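Local coordinates for protein methyltransferase FkbM (Methylobacillus flagellatus KT, PDB 2PY6) that probably transfers methyl groups to a substrate that has not been established, at residues D183-Q188 / V208-S213. Numbering follows the deposited sequence.
Sequences DDYSVQ and VERPYS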
loop_
_atom_site.group_PDB
_atom_site.type_symbol
_atom_site.label_atom_id
_atom_site.label_comp_id
_atom_site.label_asym_id
_atom_site.label_seq_id
_atom_site.Cartn_x
_atom_site.Cartn_y
_atom_site.Cartn_z
ATOM N N ASP A 183 5.176 41.314 13.869
ATOM C CA ASP A 183 6.307 40.506 14.305
ATOM C C ASP A 183 7.300 40.274 13.155
ATOM O O ASP A 183 6.935 40.310 11.971
ATOM C CB ASP A 183 5.786 39.177 14.907
ATOM C CG ASP A 183 5.123 38.277 13.875
ATOM O OD1 ASP A 183 4.068 38.655 13.292
ATOM O OD2 ASP A 183 5.672 37.184 13.648
ATOM N N ASP A 184 8.564 40.089 13.517
ATOM C CA ASP A 184 9.628 39.887 12.564
ATOM C C ASP A 184 9.454 38.663 11.687
ATOM O O ASP A 184 9.811 38.687 10.512
ATOM C CB ASP A 184 10.975 39.809 13.285
ATOM C CG ASP A 184 11.349 41.118 14.013
ATOM O OD1 ASP A 184 11.148 42.220 13.468
ATOM O OD2 ASP A 184 11.915 41.038 15.124
ATOM N N TYR A 185 8.928 37.577 12.228
ATOM C CA TYR A 185 8.750 36.359 11.436
ATOM C C TYR A 185 7.697 36.514 10.287
ATOM O O TYR A 185 7.806 35.928 9.202
ATOM C CB TYR A 185 8.466 35.172 12.404
ATOM C CG TYR A 185 8.383 33.807 11.746
ATOM C CD1 TYR A 185 9.200 33.468 10.663
ATOM C CD2 TYR A 185 7.559 32.828 12.259
ATOM C CE1 TYR A 185 9.146 32.199 10.075
ATOM C CE2 TYR A 185 7.504 31.559 11.676
ATOM C CZ TYR A 185 8.307 31.256 10.579
ATOM O OH TYR A 185 8.273 29.999 10.019
ATOM N N SER A 186 6.684 37.330 10.537
ATOM C CA SER A 186 5.713 37.683 9.530
ATOM C C SER A 186 6.384 38.472 8.427
ATOM O O SER A 186 6.102 38.265 7.243
ATOM C CB SER A 186 4.608 38.529 10.140
ATOM O OG SER A 186 3.734 37.716 10.870
ATOM N N VAL A 187 7.263 39.398 8.804
ATOM C CA VAL A 187 8.003 40.189 7.819
ATOM C C VAL A 187 8.894 39.237 7.012
ATOM O O VAL A 187 8.899 39.252 5.785
ATOM C CB VAL A 187 8.838 41.307 8.474
ATOM C CG1 VAL A 187 9.710 41.985 7.442
ATOM C CG2 VAL A 187 7.927 42.323 9.157
ATOM N N GLN A 188 9.635 38.379 7.680
ATOM C CA GLN A 188 10.469 37.439 6.928
ATOM C C GLN A 188 9.599 36.591 5.971
ATOM O O GLN A 188 9.955 36.354 4.800
ATOM C CB GLN A 188 11.277 36.558 7.865
ATOM C CG GLN A 188 12.498 35.884 7.159
ATOM C CD GLN A 188 13.088 34.761 7.988
ATOM O OE1 GLN A 188 12.375 34.080 8.757
ATOM N NE2 GLN A 188 14.398 34.558 7.851
ATOM N N VAL A 208 10.832 29.651 5.553
ATOM C CA VAL A 208 9.833 30.160 6.496
ATOM C C VAL A 208 8.610 29.252 6.768
ATOM O O VAL A 208 7.892 29.471 7.721
ATOM C CB VAL A 208 9.293 31.542 6.013
ATOM C CG1 VAL A 208 10.426 32.558 5.916
ATOM C CG2 VAL A 208 8.533 31.432 4.655
ATOM N N GLU A 209 8.373 28.274 5.909
ATOM C CA GLU A 209 7.192 27.443 5.990
ATOM C C GLU A 209 6.978 26.736 7.340
ATOM O O GLU A 209 7.911 26.354 8.026
ATOM C CB GLU A 209 7.206 26.377 4.890
ATOM C CG GLU A 209 8.063 25.143 5.212
ATOM C CD GLU A 209 8.086 24.090 4.109
ATOM O OE1 GLU A 209 8.838 24.271 3.179
ATOM O OE2 GLU A 209 7.385 23.064 4.199
ATOM N N ARG A 210 5.707 26.542 7.660
ATOM C CA ARG A 210 5.273 25.808 8.827
ATOM C C ARG A 210 4.460 24.654 8.290
ATOM O O ARG A 210 4.096 24.666 7.106
ATOM C CB ARG A 210 4.497 26.742 9.747
ATOM C CG ARG A 210 5.400 27.939 10.153
ATOM C CD ARG A 210 5.291 28.422 11.561
ATOM N NE ARG A 210 5.093 27.307 12.479
ATOM C CZ ARG A 210 4.031 27.128 13.239
ATOM N NH1 ARG A 210 3.103 28.079 13.389
ATOM N NH2 ARG A 210 3.931 26.023 13.951
ATOM N N PRO A 211 4.247 23.602 9.099
ATOM C CA PRO A 211 3.444 22.495 8.596
ATOM C C PRO A 211 1.984 22.855 8.286
ATOM O O PRO A 211 1.401 23.798 8.879
ATOM C CB PRO A 211 3.469 21.487 9.759
ATOM C CG PRO A 211 4.650 21.848 10.563
ATOM C CD PRO A 211 4.716 23.344 10.464
ATOM N N TYR A 212 1.420 22.126 7.334
ATOM C CA TYR A 212 -0.005 22.218 6.965
ATOM C C TYR A 212 -0.892 22.039 8.194
ATOM O O TYR A 212 -1.858 22.802 8.390
ATOM C CB TYR A 212 -0.309 21.219 5.824
ATOM C CG TYR A 212 -1.752 21.202 5.393
ATOM C CD1 TYR A 212 -2.294 22.251 4.662
ATOM C CD2 TYR A 212 -2.575 20.137 5.732
ATOM C CE1 TYR A 212 -3.648 22.240 4.272
ATOM C CE2 TYR A 212 -3.925 20.112 5.354
ATOM C CZ TYR A 212 -4.444 21.169 4.620
ATOM O OH TYR A 212 -5.760 21.136 4.235
ATOM N N SER A 213 -0.515 21.106 9.060
ATOM C CA SER A 213 -1.233 20.825 10.335
ATOM C C SER A 213 -1.374 21.988 11.321
ATOM O O SER A 213 -2.159 21.926 12.263
ATOM C CB SER A 213 -0.555 19.674 11.080
ATOM O OG SER A 213 0.739 20.037 11.552
#
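Tyr185 and Val208 join the first turn of helix 184-199 to the chain that leaves helix 203-208, beside a second subunit. The Tyr185 hydroxyl donates to the carbonyl oxygen of Val208, with OH to O only 2.4 Å. That is very short for a hydrogen bond, so the exact length deserves caution. CG of Tyr185 lies anti to its backbone N (chi1 -175°), and the far end of the ring reaches the loop. The side chain of Val208 adds an apolar touch, with its CB 4.1 Å from Tyr185 CE1. Arg210 meets the rim of the same ring. Its CD lies near the ring plane, 3.8 Å from Tyr185 CE2, and its CG is 3.5 Å from Tyr185 OH. The hydroxyl thus meets both a backbone carbonyl and the aliphatic part of Arg210. One turn along the helix, Gln188 rests its OE1 3.8 Å from Val208 CG1, while its NE2 bonds to Pro16 O and to Gly220 O of the second subunit. The start of the helix is fixed by Asp183, the N-cap. Its OD2 accepts from Ser186 N at 3.3 Å, from above the carboxylate plane, and its OD1 takes the Ser186 hydroxyl at 2.6 Å. The guanidinium of Arg210 turns to the second subunit, where NE bonds to Glu209 O and NH2 to His206 O, both of that subunit, and the Tyr185 rings of the two subunits stack. Within the chain, strand 392-396 at the edge of the seven-stranded sheet joins the contact through backbone hydrogen bonds between His396 and Arg210 and a salt bridge from Arg395 to Asp183, while Thr189 and Ala192 of helix 184-199 pack on Val208.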